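Local coordinates for protein cohesin (Archaeoglobus fulgidus, PDB 2XDH) that is a cohesin domain of a longer, non-cellulosomal archaeal protein and probably binds dockerin modules, as cohesins do, at residues N34-Y39 and T126-E131. Numbering follows the deposited sequence.
Sequences NLILSY and TLQGIE
An antiparallel strand pair of the cohesin beta-sandwich, interrupted by a beta bulge, joins Asn34-Ser38 to Thr126-Glu131. Three reciprocal pairs of backbone hydrogen bonds hold it: Asn34 with Glu131, Ile36 with Gln128 and Ser38 with Thr126. Between the first two the register slips by one, because Gly129 and Ile130 together face the single residue Leu35; Gly129 takes up the extra residue with a positive phi of 59°, and the chain turns a corner there. A water spans the bulge-side end, accepting from Asn34 ND2 at 3.0 Å and donating to Glu131 O.

On the face of Ile36, Ser38, Thr126 and Gln128 the link is mixed, mostly polar. Ser38, Thr126 and Gln128 are each modelled in two conformers, so the network described is one of the alternatives. Gln128 is bent at chi2 (-92°), which swings CD back over the neighbouring strand. Gln128 NE2 lies 3.4 Å from Ile36 CG2 and makes a weak, bent and doubtful hydrogen bond (128°) to Ser38 OG. Thr126 OG1 donates to a lone pair of Gln128 OE1 at 2.7 Å.

The other face is greasy: Leu127 CD2 sits 3.9 Å from Leu37 CD1 and 4.1 Å from Leu35 CD1. Ala7, Phe85 and Val87 close over these leucines, a two-sided pattern that fits the jelly-roll sandwich of cohesins.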
# COMPACT_ATOMS: atom_id res chain seq x y z
N ASN A 34 10.56 17.13 6.89
CA ASN A 34 11.29 18.37 7.11
C ASN A 34 11.86 18.79 5.79
O ASN A 34 12.40 17.96 5.06
CB ASN A 34 12.41 18.21 8.13
CG ASN A 34 11.90 18.19 9.54
OD1 ASN A 34 12.04 19.17 10.27
ND2 ASN A 34 11.25 17.10 9.92
N LEU A 35 11.75 20.07 5.48
CA LEU A 35 12.31 20.57 4.23
C LEU A 35 12.67 22.03 4.36
O LEU A 35 12.32 22.69 5.35
CB LEU A 35 11.34 20.35 3.07
CG LEU A 35 9.95 20.99 3.15
CD1 LEU A 35 10.00 22.48 2.81
CD2 LEU A 35 9.01 20.28 2.19
N ILE A 36 13.41 22.52 3.36
CA ILE A 36 13.78 23.91 3.26
C ILE A 36 13.29 24.41 1.91
O ILE A 36 13.55 23.78 0.87
CB ILE A 36 15.29 24.08 3.32
CG1 ILE A 36 15.82 23.63 4.68
CG2 ILE A 36 15.68 25.52 3.07
CD1 ILE A 36 17.33 23.68 4.78
N LEU A 37 12.55 25.52 1.91
CA LEU A 37 12.18 26.21 0.68
C LEU A 37 12.99 27.48 0.57
O LEU A 37 12.87 28.36 1.43
CB LEU A 37 10.69 26.58 0.69
CG LEU A 37 10.22 27.38 -0.53
CD1 LEU A 37 10.20 26.50 -1.77
CD2 LEU A 37 8.84 27.97 -0.28
N SER A 38 13.82 27.58 -0.45
CA SER A 38 14.59 28.81 -0.64
C SER A 38 13.82 29.70 -1.60
O SER A 38 13.17 29.21 -2.52
CB SER A 38 15.98 28.51 -1.19
OG SER A 38 16.76 27.81 -0.24
N TYR A 39 13.89 31.01 -1.38
CA TYR A 39 13.17 31.95 -2.23
C TYR A 39 14.04 33.14 -2.63
O TYR A 39 15.00 33.47 -1.93
CB TYR A 39 11.91 32.42 -1.51
CG TYR A 39 12.18 33.09 -0.19
CD1 TYR A 39 12.30 34.47 -0.09
CD2 TYR A 39 12.32 32.34 0.97
CE1 TYR A 39 12.56 35.08 1.13
CE2 TYR A 39 12.57 32.94 2.20
CZ TYR A 39 12.69 34.32 2.26
OH TYR A 39 12.93 34.94 3.47
N THR A 126 13.20 27.00 -4.53
CA THR A 126 13.87 25.70 -4.48
C THR A 126 13.54 24.90 -3.23
O THR A 126 13.47 25.44 -2.13
CB THR A 126 15.41 25.85 -4.57
OG1 THR A 126 15.91 26.42 -3.36
CG2 THR A 126 15.78 26.74 -5.73
N LEU A 127 13.35 23.60 -3.41
CA LEU A 127 13.13 22.68 -2.30
C LEU A 127 14.42 21.89 -2.07
O LEU A 127 14.96 21.29 -3.00
CB LEU A 127 12.02 21.69 -2.67
CG LEU A 127 10.63 22.31 -2.72
CD1 LEU A 127 9.68 21.39 -3.45
CD2 LEU A 127 10.12 22.63 -1.30
N GLN A 128 14.91 21.88 -0.84
CA GLN A 128 16.06 21.05 -0.55
C GLN A 128 16.11 20.66 0.91
O GLN A 128 15.20 20.98 1.68
CB GLN A 128 17.36 21.75 -0.96
CG GLN A 128 17.63 23.03 -0.20
CD GLN A 128 17.08 24.25 -0.91
OE1 GLN A 128 17.00 24.28 -2.14
NE2 GLN A 128 16.69 25.25 -0.14
N GLY A 129 17.16 19.94 1.27
CA GLY A 129 17.32 19.46 2.63
C GLY A 129 16.17 18.57 3.07
O GLY A 129 15.80 18.55 4.24
N ILE A 130 15.60 17.82 2.13
CA ILE A 130 14.38 17.07 2.48
C ILE A 130 14.67 15.85 3.37
O ILE A 130 15.62 15.11 3.13
CB ILE A 130 13.63 16.65 1.20
CG1 ILE A 130 13.02 17.89 0.55
CG2 ILE A 130 12.56 15.63 1.51
CD1 ILE A 130 12.75 17.68 -0.86
N GLU A 131 13.86 15.68 4.41
CA GLU A 131 13.93 14.49 5.25
C GLU A 131 12.50 14.00 5.41
O GLU A 131 11.66 14.70 5.96
CB GLU A 131 14.54 14.84 6.60
CG GLU A 131 15.88 15.57 6.47
CD GLU A 131 16.46 15.97 7.81
OE1 GLU A 131 15.69 16.09 8.79
OE2 GLU A 131 17.69 16.17 7.90
O HOH W 1 11.12 14.35 8.75